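Local coordinates for protein putative acyl-CoA thioester hydrolase HI0827 (Haemophilus influenzae, PDB 1YLI) that probably hydrolyses the thioester bond of a broad range of acyl-coenzyme A substrates, working as a hexamer of hotdog-fold subunits that bind coenzyme A, at residues 94-99 with 117-122; 31-36 with 72-77; 87-92 with 128-133. One frame throughout, in Å; residues are numbered along the deposited sequence.

Interaction 1 (94-99 with 117-122). With COA (coenzyme A), chain H.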
loop_
_atom_site.group_PDB
_atom_site.type_symbol
_atom_site.label_atom_id
_atom_site.label_comp_id
_atom_site.label_asym_id
_atom_site.label_seq_id
_atom_site.Cartn_x
_atom_site.Cartn_y
_atom_site.Cartn_z
ATOM N N ILE B 94 -8.268 13.528 24.052
ATOM C CA ILE B 94 -7.024 14.087 23.493
ATOM C C ILE B 94 -7.329 15.107 22.395
ATOM O O ILE B 94 -8.024 14.790 21.403
ATOM C CB ILE B 94 -6.055 12.969 22.988
ATOM C CG1 ILE B 94 -5.492 12.203 24.179
ATOM C CG2 ILE B 94 -4.854 13.553 22.201
ATOM C CD1 ILE B 94 -5.688 10.810 23.968
ATOM N N LYS B 95 -6.868 16.338 22.586
ATOM C CA LYS B 95 -6.921 17.323 21.494
ATOM C C LYS B 95 -5.724 17.172 20.549
ATOM O O LYS B 95 -4.592 17.179 20.992
ATOM C CB LYS B 95 -7.044 18.745 22.036
ATOM C CG LYS B 95 -7.271 19.769 20.975
ATOM C CD LYS B 95 -7.711 21.093 21.544
ATOM C CE LYS B 95 -8.145 22.047 20.417
ATOM N NZ LYS B 95 -8.418 23.404 21.018
ATOM N N VAL B 96 -6.000 17.033 19.247
ATOM C CA VAL B 96 -4.990 16.839 18.223
ATOM C C VAL B 96 -5.034 18.048 17.314
ATOM O O VAL B 96 -6.120 18.439 16.840
ATOM C CB VAL B 96 -5.231 15.571 17.365
ATOM C CG1 VAL B 96 -4.060 15.380 16.295
ATOM C CG2 VAL B 96 -5.376 14.305 18.273
ATOM N N GLU B 97 -3.870 18.676 17.151
ATOM C CA GLU B 97 -3.685 19.785 16.206
ATOM C C GLU B 97 -2.862 19.219 15.078
ATOM O O GLU B 97 -1.908 18.468 15.335
ATOM C CB GLU B 97 -2.882 20.918 16.857
ATOM C CG GLU B 97 -3.641 21.778 17.839
ATOM C CD GLU B 97 -2.817 22.945 18.375
ATOM O OE1 GLU B 97 -1.561 22.959 18.213
ATOM O OE2 GLU B 97 -3.436 23.849 18.972
ATOM N N VAL B 98 -3.222 19.565 13.842
ATOM C CA VAL B 98 -2.457 19.161 12.658
ATOM C C VAL B 98 -1.734 20.367 12.127
ATOM O O VAL B 98 -2.356 21.389 11.818
ATOM C CB VAL B 98 -3.353 18.534 11.584
ATOM C CG1 VAL B 98 -2.527 18.086 10.312
ATOM C CG2 VAL B 98 -4.004 17.331 12.165
ATOM N N TRP B 99 -0.408 20.280 12.085
ATOM C CA TRP B 99 0.434 21.314 11.549
ATOM C C TRP B 99 1.147 20.816 10.291
ATOM O O TRP B 99 1.519 19.618 10.196
ATOM C CB TRP B 99 1.477 21.726 12.586
ATOM C CG TRP B 99 0.843 22.536 13.683
ATOM C CD1 TRP B 99 0.168 22.067 14.768
ATOM C CD2 TRP B 99 0.827 23.959 13.771
ATOM N NE1 TRP B 99 -0.236 23.129 15.558
ATOM C CE2 TRP B 99 0.120 24.297 14.935
ATOM C CE3 TRP B 99 1.334 24.987 12.956
ATOM C CZ2 TRP B 99 -0.075 25.611 15.327
ATOM C CZ3 TRP B 99 1.134 26.295 13.338
ATOM C CH2 TRP B 99 0.450 26.598 14.519
ATOM N N ALA B 117 -8.958 18.914 16.590
ATOM C CA ALA B 117 -10.204 18.341 17.107
ATOM C C ALA B 117 -9.906 17.466 18.292
ATOM O O ALA B 117 -8.842 16.859 18.398
ATOM C CB ALA B 117 -10.941 17.507 16.000
ATOM N N VAL B 118 -10.883 17.374 19.162
ATOM C CA VAL B 118 -10.789 16.502 20.322
ATOM C C VAL B 118 -11.344 15.130 19.998
ATOM O O VAL B 118 -12.524 14.975 19.593
ATOM C CB VAL B 118 -11.515 17.127 21.536
ATOM C CG1 VAL B 118 -11.513 16.186 22.747
ATOM C CG2 VAL B 118 -10.810 18.429 21.924
ATOM N N PHE B 119 -10.505 14.140 20.255
ATOM C CA PHE B 119 -10.893 12.756 20.158
ATOM C C PHE B 119 -11.174 12.198 21.541
ATOM O O PHE B 119 -10.414 12.466 22.480
ATOM C CB PHE B 119 -9.762 11.952 19.502
ATOM C CG PHE B 119 -9.664 12.150 18.015
ATOM C CD1 PHE B 119 -9.113 13.318 17.490
ATOM C CD2 PHE B 119 -10.121 11.189 17.148
ATOM C CE1 PHE B 119 -9.043 13.521 16.109
ATOM C CE2 PHE B 119 -10.036 11.380 15.789
ATOM C CZ PHE B 119 -9.492 12.558 15.265
ATOM N N THR B 120 -12.255 11.415 21.659
ATOM C CA THR B 120 -12.513 10.659 22.871
ATOM C C THR B 120 -12.215 9.186 22.662
ATOM O O THR B 120 -12.820 8.537 21.787
ATOM C CB THR B 120 -13.942 10.814 23.355
ATOM O OG1 THR B 120 -14.215 12.210 23.452
ATOM C CG2 THR B 120 -14.094 10.188 24.755
ATOM N N PHE B 121 -11.269 8.681 23.453
ATOM C CA PHE B 121 -10.885 7.283 23.404
ATOM C C PHE B 121 -11.331 6.606 24.688
ATOM O O PHE B 121 -11.514 7.262 25.725
ATOM C CB PHE B 121 -9.376 7.125 23.303
ATOM C CG PHE B 121 -8.760 7.781 22.105
ATOM C CD1 PHE B 121 -8.691 7.106 20.885
ATOM C CD2 PHE B 121 -8.190 9.051 22.198
ATOM C CE1 PHE B 121 -8.099 7.698 19.792
ATOM C CE2 PHE B 121 -7.583 9.652 21.092
ATOM C CZ PHE B 121 -7.554 8.975 19.885
ATOM N N VAL B 122 -11.506 5.284 24.624
ATOM C CA VAL B 122 -11.918 4.495 25.784
ATOM C C VAL B 122 -10.932 3.338 25.931
ATOM O O VAL B 122 -10.623 2.656 24.953
ATOM C CB VAL B 122 -13.359 3.952 25.651
ATOM C CG1 VAL B 122 -13.693 3.002 26.817
ATOM C CG2 VAL B 122 -14.384 5.084 25.654
HETATM N N1A COA H . -19.173 10.469 23.505
HETATM C C2A COA H . -18.218 10.801 24.448
HETATM N N3A COA H . -17.925 9.884 25.448
HETATM C C4A COA H . -18.549 8.662 25.483
HETATM C C5A COA H . -19.507 8.332 24.533
HETATM C C6A COA H . -19.812 9.240 23.537
HETATM N N6A COA H . -20.571 8.827 22.522
HETATM N N7A COA H . -19.971 7.086 24.781
HETATM C C8A COA H . -19.343 6.624 25.885
HETATM N N9A COA H . -18.464 7.581 26.329
HETATM C C1B COA H . -17.620 7.469 27.511
HETATM C C2B COA H . -18.435 7.250 28.787
HETATM O O2B COA H . -18.853 8.453 29.383
HETATM C C3B COA H . -17.493 6.437 29.661
HETATM O O3B COA H . -16.677 7.332 30.375
HETATM P P3B COA H . -15.896 7.096 31.755
HETATM O O7A COA H . -16.815 7.568 32.827
HETATM O O8A COA H . -14.673 7.968 31.740
HETATM O O9A COA H . -15.470 5.665 31.983
HETATM C C4B COA H . -16.672 5.659 28.634
HETATM O O4B COA H . -16.887 6.281 27.369
HETATM C C5B COA H . -17.085 4.188 28.575
HETATM O O5B COA H . -18.492 4.123 28.408
HETATM P P1A COA H . -19.336 2.874 28.937
HETATM O O1A COA H . -20.776 3.313 29.122
HETATM O O2A COA H . -18.759 2.315 30.215
HETATM O O3A COA H . -19.248 1.749 27.784
HETATM P P2A COA H . -20.202 1.843 26.488
HETATM O O4A COA H . -20.737 3.260 26.391
HETATM O O5A COA H . -21.306 0.831 26.520
HETATM O O6A COA H . -19.222 1.561 25.260
HETATM C CBP COA H . -17.247 1.177 24.117
HETATM C CCP COA H . -17.895 2.032 25.191
HETATM C CDP COA H . -15.891 1.759 23.789
HETATM C CEP COA H . -17.003 -0.209 24.709
HETATM C CAP COA H . -18.166 1.102 22.864
HETATM O OAP COA H . -18.892 2.289 22.567
HETATM C C9P COA H . -17.539 0.525 21.612
HETATM O O9P COA H . -16.901 -0.722 21.665
HETATM N N8P COA H . -17.621 1.217 20.486
HETATM C C7P COA H . -16.805 0.872 19.327
HETATM C C6P COA H . -15.498 1.634 19.353
HETATM C C5P COA H . -14.700 1.377 18.101
HETATM O O5P COA H . -14.356 0.224 17.790
HETATM N N4P COA H . -14.396 2.480 17.394
HETATM C C3P COA H . -13.541 2.527 16.223
HETATM C C2P COA H . -14.150 1.924 14.954
HETATM S S1P COA H . -15.928 1.618 15.048
#
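Ile94 and Phe119 form an antiparallel hydrogen-bonded pair in the beta hairpin of strands 91-101 and 111-123, part of the sheet that packs against helix 35-54 in the hotdog fold. Ile94 N lies 2.9 Å from Phe119 O, and Phe119 N returns a bond of 2.8 Å to Ile94 O. Val96 and Ala117 make the next such pair, with Val96 N 3.0 Å from Ala117 O. Ile94, Val96, Ala117 and Phe119 point to the helix side of the sheet, where Ile94 rests on Ala50 and Phe119 on Met42, so apolar residues suit these places. Ile94 has the most surface buried by the contact. Its CG1 stands beside the backbone N (chi1 -70°), and CD1 reaches Phe121 CD2 at 3.5 Å, the two side chains crossing nearly at a right angle. Val96 sends CG2 to within 3.9 Å of Phe119 CD1, whereas Ala117 contributes chiefly its backbone. On the other face, Lys95 and Val118 are a non-hydrogen-bonded pair, with no backbone bond between the two: Val118 CG2 lies 3.8 Å from Lys95 CB, and the extended lysine carries its amine away. Farther along strand 111-123, Val122 CG2 touches coenzyme A, 3.3 Å from the ribose oxygen O4B.

Interaction 2 (31-36 with 72-77); sequences GDIFGG and ISVGDV. With COA (coenzyme A), chain E.
The thiol end of a coenzyme A pocket is bordered by Ile33, at the approach to helix 35-54, and by Ile72, in the loop that leads to strand 77-87. Ile33 carries the contact. Its CB lies 3.5 Å from Ile72 O, and its two branches divide the work: CG2, anti to the backbone N, meets Ile72 CB at 3.9 Å, while CG1, beside that N (chi1 -66°), sends CD1 across to Val74 CG2 at 4.0 Å. A branched apolar residue suits this place because it fills two directions at once. The backbones are bridged by water. Water 1 accepts from Ile72 N at 2.8 Å and sits within donating reach of Ile33 O and of the pantetheine oxygen O5P, though other acceptors compete for its protons. Water 2 accepts from Ile33 N at 2.7 Å and lies so close to Ile72 O that the details of that bond are doubtful.

Gly35 N approaches the coenzyme A carbon C2P to 3.3 Å, next to the thiol. Phe34 is the N-cap residue, and a side chain on Gly36 would collide with its ring. In the loop, Ser73 to Asp76 form a type II turn whose Gly75 has a positive phi. Asp76 steadies it: OD2 takes Ser73 N at 2.8 Å from above the carboxylate plane, while OD1 receives Val103 N and Ala104 N, which would probably stabilise a negative charge.

Ile72 packs on Val100 of strand 91-101 and Val114 of strand 111-123, and Val77 on Leu21 of strand 15-21. At the start of helix 35-54, Gly36 N is hydrogen-bonded to Asp43 of the second subunit.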
loop_
_atom_site.group_PDB
_atom_site.type_symbol
_atom_site.label_atom_id
_atom_site.label_comp_id
_atom_site.label_asym_id
_atom_site.label_seq_id
_atom_site.Cartn_x
_atom_site.Cartn_y
_atom_site.Cartn_z
ATOM N N GLY B 31 -5.364 12.724 -6.938
ATOM C CA GLY B 31 -4.036 13.199 -6.507
ATOM C C GLY B 31 -4.013 14.260 -5.428
ATOM O O GLY B 31 -2.946 14.830 -5.115
ATOM N N ASP B 32 -5.158 14.509 -4.803
ATOM C CA ASP B 32 -5.215 15.494 -3.730
ATOM C C ASP B 32 -5.151 14.830 -2.367
ATOM O O ASP B 32 -5.712 13.765 -2.171
ATOM C CB ASP B 32 -6.499 16.294 -3.801
ATOM C CG ASP B 32 -6.618 17.095 -5.092
ATOM O OD1 ASP B 32 -5.574 17.604 -5.597
ATOM O OD2 ASP B 32 -7.740 17.172 -5.633
ATOM N N ILE B 33 -4.476 15.476 -1.431
ATOM C CA ILE B 33 -4.518 15.058 -0.031
ATOM C C ILE B 33 -5.896 15.436 0.510
ATOM O O ILE B 33 -6.276 16.610 0.490
ATOM C CB ILE B 33 -3.399 15.745 0.783
ATOM C CG1 ILE B 33 -2.010 15.255 0.300
ATOM C CG2 ILE B 33 -3.616 15.576 2.315
ATOM C CD1 ILE B 33 -1.797 13.705 0.394
ATOM N N PHE B 34 -6.651 14.450 0.989
ATOM C CA PHE B 34 -8.066 14.655 1.342
ATOM C C PHE B 34 -8.320 14.610 2.847
ATOM O O PHE B 34 -7.484 14.097 3.599
ATOM C CB PHE B 34 -8.960 13.647 0.557
ATOM C CG PHE B 34 -8.753 12.195 0.944
ATOM C CD1 PHE B 34 -7.623 11.498 0.540
ATOM C CD2 PHE B 34 -9.723 11.523 1.718
ATOM C CE1 PHE B 34 -7.435 10.143 0.893
ATOM C CE2 PHE B 34 -9.563 10.163 2.075
ATOM C CZ PHE B 34 -8.390 9.478 1.670
ATOM N N GLY B 35 -9.456 15.182 3.276
ATOM C CA GLY B 35 -9.841 15.268 4.694
ATOM C C GLY B 35 -9.705 13.953 5.445
ATOM O O GLY B 35 -9.174 13.914 6.545
ATOM N N GLY B 36 -10.211 12.877 4.852
ATOM C CA GLY B 36 -10.178 11.569 5.485
ATOM C C GLY B 36 -8.785 11.092 5.876
ATOM O O GLY B 36 -8.625 10.483 6.921
ATOM N N ILE B 72 -3.307 20.686 1.689
ATOM C CA ILE B 72 -1.965 20.149 1.873
ATOM C C ILE B 72 -1.572 19.559 0.516
ATOM O O ILE B 72 -2.444 18.986 -0.175
ATOM C CB ILE B 72 -1.989 19.069 2.943
ATOM C CG1 ILE B 72 -2.562 19.660 4.253
ATOM C CG2 ILE B 72 -0.580 18.461 3.172
ATOM C CD1 ILE B 72 -2.880 18.565 5.313
ATOM N N SER B 73 -0.307 19.729 0.114
ATOM C CA SER B 73 0.221 19.094 -1.092
ATOM C C SER B 73 1.007 17.822 -0.773
ATOM O O SER B 73 1.609 17.685 0.286
ATOM C CB SER B 73 1.191 20.029 -1.804
ATOM O OG SER B 73 0.544 21.188 -2.267
ATOM N N VAL B 74 0.995 16.879 -1.702
ATOM C CA VAL B 74 2.001 15.774 -1.702
ATOM C C VAL B 74 3.441 16.297 -1.550
ATOM O O VAL B 74 3.891 17.195 -2.268
ATOM C CB VAL B 74 1.832 14.899 -2.970
ATOM C CG1 VAL B 74 2.948 13.895 -3.150
ATOM C CG2 VAL B 74 0.472 14.151 -2.862
ATOM N N GLY B 75 4.151 15.707 -0.592
ATOM C CA GLY B 75 5.519 16.072 -0.271
ATOM C C GLY B 75 5.598 16.936 0.971
ATOM O O GLY B 75 6.677 17.080 1.530
ATOM N N ASP B 76 4.483 17.562 1.376
ATOM C CA ASP B 76 4.504 18.422 2.583
ATOM C C ASP B 76 4.689 17.540 3.842
ATOM O O ASP B 76 4.294 16.382 3.839
ATOM C CB ASP B 76 3.187 19.221 2.732
ATOM C CG ASP B 76 3.013 20.336 1.684
ATOM O OD1 ASP B 76 3.982 20.776 1.023
ATOM O OD2 ASP B 76 1.851 20.817 1.560
ATOM N N VAL B 77 5.308 18.080 4.885
ATOM C CA VAL B 77 5.451 17.390 6.159
ATOM C C VAL B 77 4.223 17.716 6.999
ATOM O O VAL B 77 3.833 18.883 7.092
ATOM C CB VAL B 77 6.697 17.856 6.931
ATOM C CG1 VAL B 77 6.774 17.140 8.292
ATOM C CG2 VAL B 77 7.983 17.601 6.135
HETATM N N1A COA E . -18.135 25.114 7.196
HETATM C C2A COA E . -19.112 25.008 6.236
HETATM N N3A COA E . -19.026 25.754 5.098
HETATM C C4A COA E . -17.959 26.563 4.928
HETATM C C5A COA E . -16.977 26.683 5.894
HETATM C C6A COA E . -17.060 25.930 7.045
HETATM N N6A COA E . -16.216 26.085 8.054
HETATM N N7A COA E . -16.074 27.581 5.479
HETATM C C8A COA E . -16.461 28.015 4.255
HETATM N N9A COA E . -17.635 27.398 3.911
HETATM C C1B COA E . -18.404 27.563 2.664
HETATM C C2B COA E . -18.774 29.010 2.378
HETATM O O2B COA E . -19.880 29.482 3.113
HETATM C C3B COA E . -19.032 28.919 0.887
HETATM O O3B COA E . -20.278 28.298 0.648
HETATM P P3B COA E . -21.179 28.565 -0.653
HETATM O O7A COA E . -21.933 29.850 -0.350
HETATM O O8A COA E . -22.154 27.462 -0.895
HETATM O O9A COA E . -20.334 28.848 -1.869
HETATM C C4B COA E . -17.966 27.931 0.434
HETATM O O4B COA E . -17.592 27.219 1.582
HETATM C C5B COA E . -16.765 28.632 -0.196
HETATM O O5B COA E . -16.367 29.679 0.670
HETATM P P1A COA E . -15.371 30.780 0.100
HETATM O O1A COA E . -15.517 32.050 0.901
HETATM O O2A COA E . -15.582 30.959 -1.384
HETATM O O3A COA E . -13.891 30.133 0.161
HETATM P P2A COA E . -12.975 30.217 1.454
HETATM O O4A COA E . -13.986 30.291 2.578
HETATM O O5A COA E . -12.023 31.394 1.426
HETATM O O6A COA E . -12.201 28.811 1.376
HETATM C CBP COA E . -11.855 26.502 0.976
HETATM C CCP COA E . -12.886 27.573 1.289
HETATM C CDP COA E . -12.525 25.133 1.203
HETATM C CEP COA E . -11.488 26.723 -0.488
HETATM C CAP COA E . -10.631 26.664 1.910
HETATM O OAP COA E . -11.144 26.726 3.220
HETATM C C9P COA E . -9.687 25.486 1.784
HETATM O O9P COA E . -8.929 25.342 0.601
HETATM N N8P COA E . -9.637 24.602 2.788
HETATM C C7P COA E . -8.894 23.342 2.721
HETATM C C6P COA E . -9.690 22.294 1.963
HETATM C C5P COA E . -8.910 21.011 1.839
HETATM O O5P COA E . -7.953 20.949 1.054
HETATM N N4P COA E . -9.366 19.989 2.574
HETATM C C3P COA E . -8.814 18.652 2.490
HETATM C C2P COA E . -8.223 18.220 3.818
HETATM S S1P COA E . -6.802 19.240 4.244
HETATM O O HOH W 1 -5.605 19.536 0.629
HETATM O O HOH W 2 -3.414 17.840 -2.217
#

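Interaction 3 (87-92 with 128-133). With COA (coenzyme A), chain H.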
loop_
_atom_site.group_PDB
_atom_site.type_symbol
_atom_site.label_atom_id
_atom_site.label_comp_id
_atom_site.label_asym_id
_atom_site.label_seq_id
_atom_site.Cartn_x
_atom_site.Cartn_y
_atom_site.Cartn_z
ATOM N N VAL B 87 -9.029 12.872 31.792
ATOM C CA VAL B 87 -9.028 11.407 31.976
ATOM C C VAL B 87 -10.142 11.067 32.965
ATOM O O VAL B 87 -10.190 11.633 34.073
ATOM C CB VAL B 87 -7.656 10.868 32.476
ATOM C CG1 VAL B 87 -7.667 9.325 32.532
ATOM C CG2 VAL B 87 -6.529 11.360 31.575
ATOM N N GLY B 88 -11.044 10.185 32.568
ATOM C CA GLY B 88 -12.144 9.759 33.422
ATOM C C GLY B 88 -11.821 8.386 33.995
ATOM O O GLY B 88 -10.667 8.099 34.293
ATOM N N ARG B 89 -12.823 7.521 34.124
ATOM C CA ARG B 89 -12.596 6.160 34.637
ATOM C C ARG B 89 -11.905 5.328 33.571
ATOM O O ARG B 89 -10.839 4.757 33.799
ATOM C CB ARG B 89 -13.918 5.489 35.045
ATOM C CG ARG B 89 -13.693 4.260 35.944
ATOM C CD ARG B 89 -14.962 3.409 36.187
ATOM N NE ARG B 89 -15.714 3.195 34.942
ATOM C CZ ARG B 89 -15.434 2.291 33.998
ATOM N NH1 ARG B 89 -14.386 1.465 34.106
ATOM N NH2 ARG B 89 -16.217 2.219 32.925
ATOM N N SER B 90 -12.543 5.253 32.404
ATOM C CA SER B 90 -11.960 4.556 31.261
ATOM C C SER B 90 -11.783 5.449 30.036
ATOM O O SER B 90 -11.212 5.020 29.052
ATOM C CB SER B 90 -12.797 3.335 30.901
ATOM O OG SER B 90 -14.058 3.707 30.386
ATOM N N SER B 91 -12.288 6.674 30.089
ATOM C CA SER B 91 -12.221 7.551 28.922
ATOM C C SER B 91 -11.042 8.535 29.006
ATOM O O SER B 91 -10.607 8.932 30.097
ATOM C CB SER B 91 -13.539 8.307 28.739
ATOM O OG SER B 91 -13.607 9.339 29.711
ATOM N N ILE B 92 -10.567 8.956 27.844
ATOM C CA ILE B 92 -9.454 9.895 27.728
ATOM C C ILE B 92 -9.721 10.837 26.563
ATOM O O ILE B 92 -9.975 10.396 25.447
ATOM C CB ILE B 92 -8.100 9.193 27.420
ATOM C CG1 ILE B 92 -7.813 8.081 28.409
ATOM C CG2 ILE B 92 -6.940 10.188 27.489
ATOM C CD1 ILE B 92 -6.459 7.400 28.152
ATOM N N GLY B 128 -13.145 -5.880 23.976
ATOM C CA GLY B 128 -13.693 -4.578 23.614
ATOM C C GLY B 128 -14.506 -3.922 24.715
ATOM O O GLY B 128 -15.148 -2.892 24.481
ATOM N N ARG B 129 -14.479 -4.517 25.909
ATOM C CA ARG B 129 -15.208 -4.012 27.081
ATOM C C ARG B 129 -14.394 -2.953 27.800
ATOM O O ARG B 129 -13.184 -3.120 27.949
ATOM C CB ARG B 129 -15.512 -5.157 28.050
ATOM C CG ARG B 129 -16.634 -6.074 27.572
ATOM C CD ARG B 129 -16.604 -7.423 28.279
ATOM N NE ARG B 129 -17.425 -8.396 27.548
ATOM C CZ ARG B 129 -18.675 -8.742 27.873
ATOM N NH1 ARG B 129 -19.279 -8.218 28.942
ATOM N NH2 ARG B 129 -19.326 -9.636 27.127
ATOM N N SER B 130 -15.040 -1.880 28.269
ATOM C CA SER B 130 -14.292 -0.787 28.908
ATOM C C SER B 130 -13.559 -1.259 30.161
ATOM O O SER B 130 -14.055 -2.122 30.880
ATOM C CB SER B 130 -15.163 0.463 29.172
ATOM O OG SER B 130 -16.079 0.275 30.233
ATOM N N ARG B 131 -12.362 -0.725 30.395
ATOM C CA ARG B 131 -11.575 -1.075 31.588
ATOM C C ARG B 131 -11.124 0.172 32.328
ATOM O O ARG B 131 -10.977 1.231 31.742
ATOM C CB ARG B 131 -10.368 -1.996 31.277
ATOM C CG ARG B 131 -9.401 -1.436 30.269
ATOM C CD ARG B 131 -8.106 -2.248 30.084
ATOM N NE ARG B 131 -7.382 -1.519 29.066
ATOM C CZ ARG B 131 -6.483 -0.572 29.294
ATOM N NH1 ARG B 131 -6.091 -0.275 30.533
ATOM N NH2 ARG B 131 -5.978 0.087 28.259
ATOM N N THR B 132 -10.915 0.040 33.627
ATOM C CA THR B 132 -10.508 1.179 34.434
ATOM C C THR B 132 -9.039 1.504 34.171
ATOM O O THR B 132 -8.163 0.645 34.305
ATOM C CB THR B 132 -10.784 0.910 35.922
ATOM O OG1 THR B 132 -12.167 0.567 36.081
ATOM C CG2 THR B 132 -10.489 2.142 36.769
ATOM N N ILE B 133 -8.775 2.734 33.750
ATOM C CA ILE B 133 -7.399 3.196 33.632
ATOM C C ILE B 133 -6.661 3.140 34.978
ATOM O O ILE B 133 -7.164 3.639 36.011
ATOM C CB ILE B 133 -7.320 4.600 33.021
ATOM C CG1 ILE B 133 -7.890 4.573 31.609
ATOM C CG2 ILE B 133 -5.891 5.110 33.059
ATOM C CD1 ILE B 133 -8.304 5.921 31.105
HETATM N N1A COA H . -19.173 10.469 23.505
HETATM C C2A COA H . -18.218 10.801 24.448
HETATM N N3A COA H . -17.925 9.884 25.448
HETATM C C4A COA H . -18.549 8.662 25.483
HETATM C C5A COA H . -19.507 8.332 24.533
HETATM C C6A COA H . -19.812 9.240 23.537
HETATM N N6A COA H . -20.571 8.827 22.522
HETATM N N7A COA H . -19.971 7.086 24.781
HETATM C C8A COA H . -19.343 6.624 25.885
HETATM N N9A COA H . -18.464 7.581 26.329
HETATM C C1B COA H . -17.620 7.469 27.511
HETATM C C2B COA H . -18.435 7.250 28.787
HETATM O O2B COA H . -18.853 8.453 29.383
HETATM C C3B COA H . -17.493 6.437 29.661
HETATM O O3B COA H . -16.677 7.332 30.375
HETATM P P3B COA H . -15.896 7.096 31.755
HETATM O O7A COA H . -16.815 7.568 32.827
HETATM O O8A COA H . -14.673 7.968 31.740
HETATM O O9A COA H . -15.470 5.665 31.983
HETATM C C4B COA H . -16.672 5.659 28.634
HETATM O O4B COA H . -16.887 6.281 27.369
HETATM C C5B COA H . -17.085 4.188 28.575
HETATM O O5B COA H . -18.492 4.123 28.408
HETATM P P1A COA H . -19.336 2.874 28.937
HETATM O O1A COA H . -20.776 3.313 29.122
HETATM O O2A COA H . -18.759 2.315 30.215
HETATM O O3A COA H . -19.248 1.749 27.784
HETATM P P2A COA H . -20.202 1.843 26.488
HETATM O O4A COA H . -20.737 3.260 26.391
HETATM O O5A COA H . -21.306 0.831 26.520
HETATM O O6A COA H . -19.222 1.561 25.260
HETATM C CBP COA H . -17.247 1.177 24.117
HETATM C CCP COA H . -17.895 2.032 25.191
HETATM C CDP COA H . -15.891 1.759 23.789
HETATM C CEP COA H . -17.003 -0.209 24.709
HETATM C CAP COA H . -18.166 1.102 22.864
HETATM O OAP COA H . -18.892 2.289 22.567
HETATM C C9P COA H . -17.539 0.525 21.612
HETATM O O9P COA H . -16.901 -0.722 21.665
HETATM N N8P COA H . -17.621 1.217 20.486
HETATM C C7P COA H . -16.805 0.872 19.327
HETATM C C6P COA H . -15.498 1.634 19.353
HETATM C C5P COA H . -14.700 1.377 18.101
HETATM O O5P COA H . -14.356 0.224 17.790
HETATM N N4P COA H . -14.396 2.480 17.394
HETATM C C3P COA H . -13.541 2.527 16.223
HETATM C C2P COA H . -14.150 1.924 14.954
HETATM S S1P COA H . -15.928 1.618 15.048
HETATM O O HOH W 3 -9.063 5.791 35.973
#
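Arg89 crosses Thr132 at about a right angle and reaches Ser130 at the site that holds the 3'-phosphate of coenzyme A. Its CB begins beside that phosphate, 3.4 Å from O9A. CG then packs on Thr132 CG2 at 3.9 Å, and CD passes Thr132 OG1. The chain is straight through chi2 and bends at chi3 (45°), which swings the guanidinium round to the loop 128-133. O9A stands oblique to the guanidinium, about 3.9 Å from NE and CZ, near enough that the positive charge probably adds to the pull on the phosphate. At the tip, NH1 donates to Thr132 OG1 at 3.1 Å, with the oxygen in the guanidinium plane, and NH2 makes a weak bond of 3.3 Å to Ser130 OG. Two small hydroxyls thus hold the flat group by its edge.

The phosphate itself is gripped by the turn. Ser90 gives O9A both its backbone N and its OG, the latter at 2.9 Å; Ser91 does the same for O8A, with OG at 2.7 Å, and Arg89 N adds a weak bond to O8A. Gly88 suits its place because a CB there would run into O8A. Behind the site, Ile133 N donates to Arg89 O at 2.9 Å, and Ile133 CD1 packs against Val87 CG1 and, more tightly, against Ile92 CG1.

Short serines let backbone N-H groups and hydroxyls close in on the phosphate, with the arginine charge near them. Such chemistry would probably favour a fully ionised phosphate, consistent with a site built to receive the 3'-phosphate.

From the N terminus, the chain first closes a loop at interaction 2, where 72-77 returns to 31-36 and joins the approach to helix 35-54 to the loop before strand 77-87. That strand leads to 87-92, which opens interaction 3. Before this contact closes at 128-133, joining the turn before strand 91-101 to the loop before helix 139-148, interaction 1 opens and shuts, pairing strands 91-101 and 111-123; so 1 lies inside 3 while 2 precedes both. Interactions 1 and 3 touch: Phe121 O is 2.9 Å from Ile92 N, probably hydrogen-bonded, and both meet the same coenzyme A. Interaction 2 serves a different coenzyme A on the opposite side of the chain's centre from interaction 3.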